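Local coordinates for protein nicotinate-nucleotide pyrophosphorylase (Francisella tularensis subsp. tularensis, PDB 3TQV) that probably catalyses the conversion of quinolinate and 5-phospho-alpha-D-ribose 1-diphosphate to nicotinate ribonucleotide, diphosphate and CO2, a step in NAD(+) biosynthesis, at residues N7-I11 with F162-I166; T120-N125 with A155-G161; K135-T141 with V264-G270; D220-N226 with V243-G249. One frame throughout, in Å; residues are numbered along the deposited sequence.

Interaction 1: N7-I11 with F162-I166. With PO4 (phosphate ion), chain F.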
loop_
_atom_site.group_PDB
_atom_site.type_symbol
_atom_site.label_atom_id
_atom_site.label_comp_id
_atom_site.label_asym_id
_atom_site.label_seq_id
_atom_site.Cartn_x
_atom_site.Cartn_y
_atom_site.Cartn_z
ATOM N N ASN B 7 -21.373 14.002 10.613
ATOM C CA ASN B 7 -20.957 12.673 11.069
ATOM C C ASN B 7 -21.322 11.521 10.098
ATOM O O ASN B 7 -22.497 11.281 9.754
ATOM C CB ASN B 7 -21.442 12.421 12.509
ATOM C CG ASN B 7 -20.947 13.505 13.484
ATOM O OD1 ASN B 7 -21.744 14.283 14.054
ATOM N ND2 ASN B 7 -19.611 13.587 13.649
ATOM N N THR B 8 -20.273 10.837 9.659
ATOM C CA THR B 8 -20.333 9.823 8.616
ATOM C C THR B 8 -20.537 8.408 9.171
ATOM O O THR B 8 -20.359 8.167 10.364
ATOM C CB THR B 8 -19.018 9.903 7.743
ATOM O OG1 THR B 8 -19.118 11.000 6.821
ATOM C CG2 THR B 8 -18.714 8.608 6.952
ATOM N N ASP B 9 -20.932 7.495 8.285
ATOM C CA ASP B 9 -20.886 6.060 8.527
ATOM C C ASP B 9 -19.485 5.592 8.899
ATOM O O ASP B 9 -18.517 5.913 8.206
ATOM C CB ASP B 9 -21.289 5.325 7.250
ATOM C CG ASP B 9 -22.781 5.319 7.030
ATOM O OD1 ASP B 9 -23.483 6.078 7.737
ATOM O OD2 ASP B 9 -23.249 4.558 6.152
ATOM N N GLN B 10 -19.381 4.808 9.969
ATOM C CA GLN B 10 -18.094 4.258 10.389
ATOM C C GLN B 10 -17.904 2.783 9.997
ATOM O O GLN B 10 -18.758 1.939 10.264
ATOM C CB GLN B 10 -17.889 4.442 11.894
ATOM C CG GLN B 10 -18.097 5.865 12.389
ATOM C CD GLN B 10 -17.194 6.877 11.721
ATOM O OE1 GLN B 10 -15.974 6.810 11.833
ATOM N NE2 GLN B 10 -17.797 7.834 11.022
ATOM N N ILE B 11 -16.765 2.482 9.374
ATOM C CA ILE B 11 -16.470 1.131 8.907
ATOM C C ILE B 11 -15.945 0.240 10.017
ATOM O O ILE B 11 -14.734 0.122 10.213
ATOM C CB ILE B 11 -15.433 1.132 7.780
ATOM C CG1 ILE B 11 -15.775 2.213 6.743
ATOM C CG2 ILE B 11 -15.328 -0.260 7.162
ATOM C CD1 ILE B 11 -17.234 2.251 6.316
ATOM N N PHE B 162 -11.391 8.075 13.091
ATOM C CA PHE B 162 -12.750 8.020 12.575
ATOM C C PHE B 162 -12.793 8.349 11.067
ATOM O O PHE B 162 -11.907 9.041 10.525
ATOM C CB PHE B 162 -13.688 8.951 13.363
ATOM C CG PHE B 162 -13.717 8.688 14.852
ATOM C CD1 PHE B 162 -14.642 7.810 15.401
ATOM C CD2 PHE B 162 -12.825 9.328 15.702
ATOM C CE1 PHE B 162 -14.669 7.565 16.781
ATOM C CE2 PHE B 162 -12.847 9.091 17.063
ATOM C CZ PHE B 162 -13.777 8.210 17.607
ATOM N N ASN B 163 -13.845 7.855 10.411
ATOM C CA ASN B 163 -13.962 7.908 8.969
ATOM C C ASN B 163 -14.577 9.194 8.430
ATOM O O ASN B 163 -15.749 9.477 8.649
ATOM C CB ASN B 163 -14.773 6.712 8.473
ATOM C CG ASN B 163 -14.128 5.372 8.819
ATOM O OD1 ASN B 163 -12.907 5.232 8.780
ATOM N ND2 ASN B 163 -14.950 4.382 9.157
ATOM N N HIS B 164 -13.773 9.967 7.709
ATOM C CA HIS B 164 -14.280 10.977 6.789
ATOM C C HIS B 164 -15.090 10.213 5.744
ATOM O O HIS B 164 -15.165 8.993 5.801
ATOM C CB HIS B 164 -13.105 11.690 6.140
ATOM C CG HIS B 164 -13.487 12.854 5.284
ATOM N ND1 HIS B 164 -13.924 14.049 5.806
ATOM C CD2 HIS B 164 -13.463 13.016 3.944
ATOM C CE1 HIS B 164 -14.169 14.894 4.822
ATOM N NE2 HIS B 164 -13.890 14.293 3.682
ATOM N N ARG B 165 -15.698 10.906 4.793
ATOM C CA ARG B 165 -16.615 10.226 3.884
ATOM C C ARG B 165 -15.963 9.004 3.225
ATOM O O ARG B 165 -14.770 9.008 2.946
ATOM C CB ARG B 165 -17.145 11.192 2.830
ATOM C CG ARG B 165 -16.057 11.900 2.062
ATOM C CD ARG B 165 -16.604 12.682 0.886
ATOM N NE ARG B 165 -15.531 13.111 -0.010
ATOM C CZ ARG B 165 -15.708 13.713 -1.185
ATOM N NH1 ARG B 165 -16.933 13.973 -1.639
ATOM N NH2 ARG B 165 -14.642 14.053 -1.904
ATOM N N ILE B 166 -16.734 7.952 2.979
ATOM C CA ILE B 166 -16.186 6.799 2.273
ATOM C C ILE B 166 -15.777 7.118 0.833
ATOM O O ILE B 166 -14.755 6.619 0.359
ATOM C CB ILE B 166 -17.156 5.592 2.257
ATOM C CG1 ILE B 166 -17.629 5.270 3.673
ATOM C CG2 ILE B 166 -16.499 4.381 1.568
ATOM C CD1 ILE B 166 -16.502 5.247 4.705
HETATM P P PO4 F . -11.703 13.339 0.376
HETATM O O1 PO4 F . -11.473 14.579 1.186
HETATM O O2 PO4 F . -10.565 12.374 0.561
HETATM O O3 PO4 F . -12.989 12.701 0.801
HETATM O O4 PO4 F . -11.818 13.716 -1.071
#

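Interaction 2: T120-N125 with A155-G161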
loop_
_atom_site.group_PDB
_atom_site.type_symbol
_atom_site.label_atom_id
_atom_site.label_comp_id
_atom_site.label_asym_id
_atom_site.label_seq_id
_atom_site.Cartn_x
_atom_site.Cartn_y
_atom_site.Cartn_z
ATOM N N THR B 120 -1.351 0.119 8.760
ATOM C CA THR B 120 -2.278 1.226 8.740
ATOM C C THR B 120 -2.869 1.528 10.108
ATOM O O THR B 120 -2.929 2.690 10.504
ATOM C CB THR B 120 -3.393 1.023 7.717
ATOM O OG1 THR B 120 -2.837 1.130 6.404
ATOM C CG2 THR B 120 -4.485 2.102 7.882
ATOM N N ALA B 121 -3.299 0.505 10.838
ATOM C CA ALA B 121 -3.913 0.742 12.154
ATOM C C ALA B 121 -2.906 1.349 13.115
ATOM O O ALA B 121 -3.210 2.297 13.828
ATOM C CB ALA B 121 -4.505 -0.536 12.730
ATOM N N THR B 122 -1.697 0.809 13.111
ATOM C CA THR B 122 -0.616 1.279 13.979
ATOM C C THR B 122 -0.182 2.736 13.707
ATOM O O THR B 122 0.127 3.485 14.643
ATOM C CB THR B 122 0.592 0.313 13.887
ATOM O OG1 THR B 122 0.142 -1.024 14.165
ATOM C CG2 THR B 122 1.725 0.709 14.846
ATOM N N VAL B 123 -0.166 3.149 12.443
ATOM C CA VAL B 123 0.105 4.554 12.132
ATOM C C VAL B 123 -0.944 5.433 12.800
ATOM O O VAL B 123 -0.645 6.456 13.412
ATOM C CB VAL B 123 -0.037 4.855 10.627
ATOM C CG1 VAL B 123 0.479 6.250 10.341
ATOM C CG2 VAL B 123 0.674 3.821 9.809
ATOM N N THR B 124 -2.192 5.029 12.633
ATOM C CA THR B 124 -3.296 5.816 13.117
ATOM C C THR B 124 -3.119 5.949 14.620
ATOM O O THR B 124 -2.958 7.058 15.147
ATOM C CB THR B 124 -4.632 5.133 12.771
ATOM O OG1 THR B 124 -4.657 4.858 11.367
ATOM C CG2 THR B 124 -5.824 6.014 13.155
ATOM N N ASN B 125 -3.094 4.812 15.305
ATOM C CA ASN B 125 -2.925 4.872 16.732
ATOM C C ASN B 125 -1.802 5.810 17.206
ATOM O O ASN B 125 -1.999 6.575 18.157
ATOM C CB ASN B 125 -2.782 3.490 17.357
ATOM C CG ASN B 125 -3.003 3.535 18.850
ATOM O OD1 ASN B 125 -4.072 3.952 19.300
ATOM N ND2 ASN B 125 -1.993 3.147 19.628
ATOM N N ALA B 155 -9.104 -0.298 9.037
ATOM C CA ALA B 155 -7.851 -0.222 9.778
ATOM C C ALA B 155 -7.794 1.065 10.575
ATOM O O ALA B 155 -7.395 1.077 11.731
ATOM C CB ALA B 155 -6.660 -0.306 8.835
ATOM N N VAL B 156 -8.194 2.158 9.952
ATOM C CA VAL B 156 -8.086 3.444 10.609
ATOM C C VAL B 156 -8.983 3.470 11.846
ATOM O O VAL B 156 -8.566 3.912 12.917
ATOM C CB VAL B 156 -8.396 4.610 9.647
ATOM C CG1 VAL B 156 -8.562 5.892 10.413
ATOM C CG2 VAL B 156 -7.280 4.752 8.604
ATOM N N ARG B 157 -10.211 2.981 11.705
ATOM C CA ARG B 157 -11.081 2.818 12.858
ATOM C C ARG B 157 -10.407 1.922 13.893
ATOM O O ARG B 157 -10.364 2.269 15.071
ATOM C CB ARG B 157 -12.438 2.257 12.442
ATOM C CG ARG B 157 -13.367 3.289 11.804
ATOM C CD ARG B 157 -13.889 4.279 12.832
ATOM N NE ARG B 157 -14.424 3.556 13.972
ATOM C CZ ARG B 157 -14.048 3.751 15.231
ATOM N NH1 ARG B 157 -13.144 4.681 15.525
ATOM N NH2 ARG B 157 -14.592 3.019 16.196
ATOM N N CYS B 158 -9.854 0.793 13.450
ATOM C CA CYS B 158 -9.172 -0.132 14.356
ATOM C C CYS B 158 -8.111 0.551 15.224
ATOM O O CYS B 158 -7.828 0.108 16.345
ATOM C CB CYS B 158 -8.552 -1.301 13.590
ATOM S SG CYS B 158 -9.744 -2.564 13.128
ATOM N N GLY B 159 -7.536 1.630 14.705
ATOM C CA GLY B 159 -6.440 2.305 15.373
ATOM C C GLY B 159 -6.814 3.532 16.184
ATOM O O GLY B 159 -5.962 4.116 16.842
ATOM N N GLY B 160 -8.075 3.946 16.138
ATOM C CA GLY B 160 -8.496 5.081 16.939
ATOM C C GLY B 160 -9.084 6.202 16.109
ATOM O O GLY B 160 -9.729 7.123 16.633
ATOM N N GLY B 161 -8.877 6.113 14.801
ATOM C CA GLY B 161 -9.308 7.165 13.904
ATOM C C GLY B 161 -10.738 6.978 13.463
ATOM O O GLY B 161 -11.237 5.864 13.464
#

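Interaction 3: K135-T141 with V264-G270. With PO4 (phosphate ion), chain E.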
loop_
_atom_site.group_PDB
_atom_site.type_symbol
_atom_site.label_atom_id
_atom_site.label_comp_id
_atom_site.label_asym_id
_atom_site.label_seq_id
_atom_site.Cartn_x
_atom_site.Cartn_y
_atom_site.Cartn_z
ATOM N N LYS B 135 -9.091 17.709 22.585
ATOM C CA LYS B 135 -10.422 17.232 22.216
ATOM C C LYS B 135 -10.540 16.850 20.737
ATOM O O LYS B 135 -11.485 16.176 20.331
ATOM C CB LYS B 135 -11.480 18.269 22.578
ATOM C CG LYS B 135 -12.884 17.739 22.513
ATOM C CD LYS B 135 -13.863 18.842 22.779
ATOM C CE LYS B 135 -15.296 18.388 22.570
ATOM N NZ LYS B 135 -15.902 17.786 23.815
ATOM N N THR B 136 -9.563 17.271 19.951
ATOM C CA THR B 136 -9.512 16.987 18.529
ATOM C C THR B 136 -9.611 15.493 18.181
ATOM O O THR B 136 -9.102 14.649 18.915
ATOM C CB THR B 136 -8.211 17.540 17.961
ATOM O OG1 THR B 136 -7.988 18.845 18.509
ATOM C CG2 THR B 136 -8.279 17.629 16.447
ATOM N N LYS B 137 -10.274 15.177 17.065
ATOM C CA LYS B 137 -10.316 13.806 16.534
ATOM C C LYS B 137 -9.622 13.689 15.165
ATOM O O LYS B 137 -9.467 14.680 14.450
ATOM C CB LYS B 137 -11.757 13.302 16.410
ATOM C CG LYS B 137 -12.601 13.470 17.651
ATOM C CD LYS B 137 -12.478 12.293 18.603
ATOM C CE LYS B 137 -13.405 12.451 19.825
ATOM N NZ LYS B 137 -14.851 12.672 19.464
ATOM N N LEU B 138 -9.221 12.464 14.820
ATOM C CA LEU B 138 -8.532 12.140 13.561
ATOM C C LEU B 138 -9.499 11.698 12.453
ATOM O O LEU B 138 -10.299 10.771 12.632
ATOM C CB LEU B 138 -7.551 10.997 13.809
ATOM C CG LEU B 138 -6.151 11.071 13.204
ATOM C CD1 LEU B 138 -5.466 12.302 13.737
ATOM C CD2 LEU B 138 -5.330 9.830 13.544
ATOM N N LEU B 139 -9.427 12.352 11.304
ATOM C CA LEU B 139 -10.209 11.903 10.160
ATOM C C LEU B 139 -9.297 11.391 9.055
ATOM O O LEU B 139 -8.203 11.908 8.855
ATOM C CB LEU B 139 -11.093 13.028 9.636
ATOM C CG LEU B 139 -12.244 13.424 10.557
ATOM C CD1 LEU B 139 -12.996 14.599 9.973
ATOM C CD2 LEU B 139 -13.183 12.251 10.793
ATOM N N ASP B 140 -9.740 10.354 8.356
ATOM C CA ASP B 140 -9.014 9.873 7.193
ATOM C C ASP B 140 -9.498 10.586 5.921
ATOM O O ASP B 140 -10.162 11.620 6.007
ATOM C CB ASP B 140 -9.122 8.355 7.063
ATOM C CG ASP B 140 -10.560 7.860 7.035
ATOM O OD1 ASP B 140 -11.498 8.613 6.682
ATOM O OD2 ASP B 140 -10.738 6.678 7.368
ATOM N N THR B 141 -9.167 10.026 4.750
ATOM C CA THR B 141 -9.380 10.700 3.460
ATOM C C THR B 141 -9.619 9.652 2.413
ATOM O O THR B 141 -9.801 8.474 2.740
ATOM C CB THR B 141 -8.123 11.449 3.007
ATOM O OG1 THR B 141 -7.197 10.503 2.459
ATOM C CG2 THR B 141 -7.465 12.182 4.191
ATOM N N VAL B 264 -9.380 22.662 17.191
ATOM C CA VAL B 264 -10.297 22.331 16.117
ATOM C C VAL B 264 -10.785 20.923 16.369
ATOM O O VAL B 264 -10.031 20.085 16.890
ATOM C CB VAL B 264 -9.633 22.329 14.758
ATOM C CG1 VAL B 264 -9.558 23.746 14.202
ATOM C CG2 VAL B 264 -8.250 21.618 14.855
ATOM N N ASP B 265 -12.036 20.671 15.979
ATOM C CA ASP B 265 -12.701 19.411 16.247
ATOM C C ASP B 265 -11.946 18.242 15.627
ATOM O O ASP B 265 -11.728 17.209 16.266
ATOM C CB ASP B 265 -14.121 19.446 15.670
ATOM C CG ASP B 265 -14.870 20.732 16.003
ATOM O OD1 ASP B 265 -15.126 21.003 17.201
ATOM O OD2 ASP B 265 -15.245 21.460 15.060
ATOM N N PHE B 266 -11.561 18.419 14.366
ATOM C CA PHE B 266 -11.048 17.331 13.549
ATOM C C PHE B 266 -9.773 17.689 12.798
ATOM O O PHE B 266 -9.603 18.816 12.355
ATOM C CB PHE B 266 -12.088 16.932 12.518
ATOM C CG PHE B 266 -13.311 16.291 13.091
ATOM C CD1 PHE B 266 -13.231 15.074 13.749
ATOM C CD2 PHE B 266 -14.555 16.881 12.920
ATOM C CE1 PHE B 266 -14.368 14.463 14.248
ATOM C CE2 PHE B 266 -15.704 16.283 13.416
ATOM C CZ PHE B 266 -15.608 15.071 14.093
ATOM N N ILE B 267 -8.892 16.708 12.646
ATOM C CA ILE B 267 -7.691 16.851 11.834
ATOM C C ILE B 267 -7.663 15.776 10.744
ATOM O O ILE B 267 -7.605 14.583 11.043
ATOM C CB ILE B 267 -6.420 16.730 12.690
ATOM C CG1 ILE B 267 -6.362 17.871 13.705
ATOM C CG2 ILE B 267 -5.175 16.716 11.811
ATOM C CD1 ILE B 267 -5.167 17.815 14.622
ATOM N N SER B 268 -7.737 16.199 9.485
ATOM C CA SER B 268 -7.644 15.272 8.360
ATOM C C SER B 268 -6.187 14.924 8.106
ATOM O O SER B 268 -5.309 15.781 8.190
ATOM C CB SER B 268 -8.251 15.884 7.094
ATOM O OG SER B 268 -8.474 14.882 6.112
ATOM N N VAL B 269 -5.932 13.666 7.794
ATOM C CA VAL B 269 -4.577 13.191 7.594
ATOM C C VAL B 269 -4.582 12.092 6.539
ATOM O O VAL B 269 -5.127 11.007 6.756
ATOM C CB VAL B 269 -3.968 12.648 8.903
ATOM C CG1 VAL B 269 -2.587 12.078 8.659
ATOM C CG2 VAL B 269 -3.888 13.742 9.943
ATOM N N GLY B 270 -3.993 12.377 5.387
ATOM C CA GLY B 270 -3.889 11.391 4.334
ATOM C C GLY B 270 -2.768 10.430 4.646
ATOM O O GLY B 270 -2.748 9.305 4.158
HETATM P P PO4 E . -2.994 15.121 2.922
HETATM O O1 PO4 E . -2.270 16.418 3.153
HETATM O O2 PO4 E . -1.968 14.050 2.705
HETATM O O3 PO4 E . -3.851 14.862 4.134
HETATM O O4 PO4 E . -3.908 15.215 1.727
HETATM O O HOH W 1 -10.643 14.018 5.467
HETATM O O HOH W 2 -6.254 9.200 5.300
#

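Interaction 4: D220-N226 with V243-G249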
loop_
_atom_site.group_PDB
_atom_site.type_symbol
_atom_site.label_atom_id
_atom_site.label_comp_id
_atom_site.label_asym_id
_atom_site.label_seq_id
_atom_site.Cartn_x
_atom_site.Cartn_y
_atom_site.Cartn_z
ATOM N N ASP B 220 -22.340 22.006 6.787
ATOM C CA ASP B 220 -22.298 21.116 7.938
ATOM C C ASP B 220 -20.908 20.989 8.566
ATOM O O ASP B 220 -20.770 20.721 9.753
ATOM C CB ASP B 220 -22.815 19.749 7.532
ATOM C CG ASP B 220 -24.281 19.755 7.324
ATOM O OD1 ASP B 220 -24.985 20.225 8.240
ATOM O OD2 ASP B 220 -24.728 19.318 6.248
ATOM N N ILE B 221 -19.882 21.158 7.751
ATOM C CA ILE B 221 -18.527 21.092 8.239
ATOM C C ILE B 221 -17.652 21.772 7.203
ATOM O O ILE B 221 -18.024 21.892 6.038
ATOM C CB ILE B 221 -18.084 19.628 8.518
ATOM C CG1 ILE B 221 -16.611 19.576 8.926
ATOM C CG2 ILE B 221 -18.351 18.730 7.310
ATOM C CD1 ILE B 221 -16.070 18.169 9.015
ATOM N N VAL B 222 -16.500 22.246 7.631
ATOM C CA VAL B 222 -15.682 23.046 6.757
ATOM C C VAL B 222 -14.256 22.552 6.875
ATOM O O VAL B 222 -13.757 22.347 7.981
ATOM C CB VAL B 222 -15.784 24.543 7.126
ATOM C CG1 VAL B 222 -14.838 25.368 6.278
ATOM C CG2 VAL B 222 -17.226 25.033 6.952
HETATM N N MSE B 223 -13.619 22.311 5.736
HETATM C CA MSE B 223 -12.235 21.881 5.732
HETATM C C MSE B 223 -11.354 23.108 5.575
HETATM O O MSE B 223 -11.580 23.937 4.690
HETATM C CB MSE B 223 -11.996 20.864 4.621
HETATM C CG MSE B 223 -10.567 20.360 4.501
HETATM SE SE MSE B 223 -10.423 18.944 3.153
HETATM C CE MSE B 223 -8.679 19.370 2.363
ATOM N N LEU B 224 -10.374 23.243 6.465
ATOM C CA LEU B 224 -9.428 24.352 6.387
ATOM C C LEU B 224 -8.176 23.930 5.644
ATOM O O LEU B 224 -7.356 23.184 6.174
ATOM C CB LEU B 224 -9.048 24.847 7.776
ATOM C CG LEU B 224 -10.224 25.165 8.680
ATOM C CD1 LEU B 224 -9.720 25.587 10.069
ATOM C CD2 LEU B 224 -11.144 26.220 8.040
ATOM N N ASP B 225 -8.028 24.415 4.419
ATOM C CA ASP B 225 -6.873 24.068 3.611
ATOM C C ASP B 225 -5.692 24.978 3.915
ATOM O O ASP B 225 -5.721 26.172 3.607
ATOM C CB ASP B 225 -7.228 24.132 2.125
ATOM C CG ASP B 225 -6.074 23.740 1.236
ATOM O OD1 ASP B 225 -4.947 24.247 1.452
ATOM O OD2 ASP B 225 -6.291 22.922 0.319
ATOM N N ASN B 226 -4.669 24.396 4.538
ATOM C CA ASN B 226 -3.373 25.044 4.770
ATOM C C ASN B 226 -3.343 26.359 5.560
ATOM O O ASN B 226 -2.498 27.207 5.298
ATOM C CB ASN B 226 -2.636 25.225 3.447
ATOM C CG ASN B 226 -2.116 23.914 2.892
ATOM O OD1 ASN B 226 -2.368 23.566 1.734
ATOM N ND2 ASN B 226 -1.383 23.173 3.726
ATOM N N VAL B 243 -20.322 25.798 12.725
ATOM C CA VAL B 243 -19.959 24.632 11.918
ATOM C C VAL B 243 -18.853 23.835 12.565
ATOM O O VAL B 243 -18.033 24.367 13.308
ATOM C CB VAL B 243 -19.441 25.004 10.524
ATOM C CG1 VAL B 243 -20.584 25.336 9.602
ATOM C CG2 VAL B 243 -18.444 26.142 10.628
ATOM N N ALA B 244 -18.850 22.548 12.257
ATOM C CA ALA B 244 -17.762 21.652 12.581
ATOM C C ALA B 244 -16.548 22.060 11.741
ATOM O O ALA B 244 -16.694 22.519 10.609
ATOM C CB ALA B 244 -18.189 20.235 12.272
ATOM N N LEU B 245 -15.351 21.924 12.300
ATOM C CA LEU B 245 -14.129 22.291 11.579
ATOM C C LEU B 245 -13.181 21.104 11.469
ATOM O O LEU B 245 -12.940 20.393 12.459
ATOM C CB LEU B 245 -13.382 23.433 12.275
ATOM C CG LEU B 245 -13.822 24.884 12.146
ATOM C CD1 LEU B 245 -12.824 25.768 12.878
ATOM C CD2 LEU B 245 -13.949 25.314 10.693
ATOM N N GLU B 246 -12.642 20.913 10.263
ATOM C CA GLU B 246 -11.647 19.879 9.965
ATOM C C GLU B 246 -10.409 20.528 9.322
ATOM O O GLU B 246 -10.531 21.293 8.372
ATOM C CB GLU B 246 -12.280 18.814 9.058
ATOM C CG GLU B 246 -11.322 17.800 8.459
ATOM C CD GLU B 246 -11.979 16.899 7.399
ATOM O OE1 GLU B 246 -13.066 17.230 6.875
ATOM O OE2 GLU B 246 -11.400 15.839 7.090
ATOM N N VAL B 247 -9.223 20.247 9.861
ATOM C CA VAL B 247 -7.980 20.892 9.389
ATOM C C VAL B 247 -7.148 20.010 8.454
ATOM O O VAL B 247 -6.781 18.902 8.809
ATOM C CB VAL B 247 -7.066 21.355 10.562
ATOM C CG1 VAL B 247 -5.649 21.666 10.052
ATOM C CG2 VAL B 247 -7.649 22.553 11.275
ATOM N N SER B 248 -6.855 20.514 7.258
ATOM C CA SER B 248 -6.024 19.799 6.288
ATOM C C SER B 248 -4.833 20.643 5.873
ATOM O O SER B 248 -4.982 21.833 5.617
ATOM C CB SER B 248 -6.831 19.443 5.046
ATOM O OG SER B 248 -6.006 18.830 4.076
ATOM N N GLY B 249 -3.658 20.030 5.796
ATOM C CA GLY B 249 -2.453 20.751 5.424
ATOM C C GLY B 249 -1.249 19.841 5.514
ATOM O O GLY B 249 -0.350 20.077 6.319
#

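Interaction 1: N7-I11 with F162-I166
The carboxamide of Gln10 comes to the edge of the Phe162 ring, its OE1 near the ring plane and 3.5 Å from Phe162 CB, with amide and ring planes 56° apart. It also slides past the side-chain amide of Asn163, the two running in opposite directions with their planes nearly aligned. The other two flat groups turn an edge to a phosphate ion, probably from the crystallisation liquor: its O3 lies near the plane of both the His164 ring and the Arg165 guanidinium.

Gln10 makes the polar link between the two loops. Its OE1 accepts a hydrogen bond from Asn163 N on a lone pair in the carbonyl plane, at 2.8 Å and almost straight (175°). Its NE2 donates to Thr8 O at 2.7 Å from above that carbonyl's plane, reached by the bend at chi2 (-58°). Gripped at both ends, the amide has its rotation fixed. Farther along, Ile11 and Ile166 meet tip to tip, CD1 to CD1 at 3.5 Å, and Thr8 lays CB against Asn163 O.

Arg165 points the other way. Its NE gives a bond to phosphate O3 at 2.7 Å and NH2 one to O4 at 3.0 Å, while NH1 is held by Ala171 O. Arg142 N binds the same ion. This two-pronged grip, at a residue predicted to bind substrate, is consistent with a pocket built for an anionic group.

Interaction 2: T120-N125 with A155-G161
Thr120 opens the contact by laying its methyl CG2 on Ala155, 3.4 Å from CB, with Val156 CG2 a little farther off; its hydroxyl is held by Gln152. One residue on, Ala121 sets CB against Ala155 O at 3.5 Å and also packs on Cys158 CB. Its own carbonyl O receives a CA-H...O contact from Gly159 CA at 3.6 Å. With no side chain on Gly159, the backbones draw close here, the CA atoms of Ala121 and Gly159 lying 4.4 Å apart.

A turn later Thr124 crosses Val156 at about a right angle. Its chi1 of -53° sets OG1 beside the backbone N, where it bonds back to Thr120 O, and leaves methyl CG2 pointing at Val156 O and Gly161 N, each 3.5 Å away. Asn125 brings CB to 3.3 Å from Gly159 O.

The helix axes pass 7.3 Å apart at a crossing angle of -43°, a close approach of small residues flanked by threonine methyls. The last turn of helix 149-159 is closed by a C-terminal cap: Gly160 has positive phi, and the bonds from Gly161 N to Val156 O and from Gly160 N to Arg157 O make it a Schellman motif.

Interaction 3: K135-T141 with V264-G270
Lys137, Leu138 and Leu139 pair in parallel with Phe266, Ile267 and Ser268, joining the first and last strands of the alpha/beta barrel that characterises the C-terminal domain of this family. Hydrogen bonds alternate along the backbone: Lys137 N donates to Asp265 O, Ile267 N to Lys137 O at 2.8 Å, Leu139 N to Ile267 O at 2.9 Å, and Val269 N to Leu139 O. Just before the paired residues, Thr136 adds a side-chain bond, OG1 to Val264 O at 2.9 Å, nearly along the carbonyl axis.

On one face the Phe266 ring lies obliquely against its neighbours, CD1 3.5 Å from Lys137 CB and CG 3.6 Å from Leu139 CD1. Lys137 bends at chi2 (-88°), and its amine end leads away from the ring. Ile267, on the other face, meets methyl CG2 of Thr136 at its CG1, 3.4 Å away.

Farther out, helix 256-260 packs on Thr136, Leu138 and Ile267, and helix 100-130 on Leu138 and Val269. Strand 244-248 flanks 266-268 on its other edge, and a salt bridge from Lys153 holds Asp140.

The strand ends carry predicted substrate-binding residues. Thr141 OG1 bonds to Lys143 N, and a water donates a hydrogen bond to Val269 O at 2.6 Å. Gly270 N, just past the strand, donates to O3 of a bound phosphate ion at 2.8 Å.

Interaction 4: D220-N226 with V243-G249
Leu224 forks over the neighbouring strand: CD1 rests 3.9 Å from Val247 CG2, while CD2 reaches back to Leu245 CD2 at 4.0 Å. Leu245 in turn brings its CD2 up against Val222 CB, and Val222 CG2 obliquely meets Val243 CG2, in the loop before the strand, also at 4.0 Å. Val222, Leu224, Leu245 and Val247 share one face of the strand pair.

The opposite face is more mixed. Ile221 carries CG1 anti to the backbone N (chi1 175°), which lays it alongside Ala244, CG1 to CB at 3.8 Å, and lets CD1 run on to touch Glu246, obliquely, at CB and OE1. Selenomethionine Met223 goes straight out from the backbone with chi1 and chi2 both anti, then bends at chi3, which brings CE up to the Ser248 side chain; its CG lies 3.9 Å from Ser248 CB.

Between the two faces runs a parallel ladder of hydrogen bonds. Val222 N bonds to Ala244 O, Glu246 N to Val222 O at 2.9 Å, Leu224 N to Glu246 O, Ser248 N to Leu224 O, and Asn226 N to Ser248 O at 2.8 Å and 175°, the last bond holding together the C-terminal ends. There Asp225, Ser248 and Gly249 are predicted to bind substrate, as expected at this end of an alpha/beta barrel.

Strands 221-225 and 244-248 belong to one beta-alpha-beta crossover through helix 229-239, whose Ala235 meets Leu224 and Leu245. Helix 208-216 packs on Val222, Val243 and Leu245, while strand 200-205 extends the sheet beyond 221-225 and strand 266-268 beyond 244-248.

From the N terminus, residues 7-11 open the loop that interaction 1 closes at 162-166. Interaction 2 lies nested within it, closing a short loop from helix 100-130 to the end of helix 149-159. Strand 137-139, inside both loops, pairs much later in the chain with 266-268, and interaction 3 therefore crosses interactions 1 and 2. Interaction 4 is nested in the loop closed by interaction 3 and follows 1 and 2 in series. Interactions 3 and 4 share one sheet, where Phe266 O is a probable hydrogen-bond partner of Val247 N. Arg157 packs on Gln10 and Phe162, linking interaction 2 to 1, and Phe162 N probably bonds Leu138 O, tying the N-terminal loop's partner to the barrel edge.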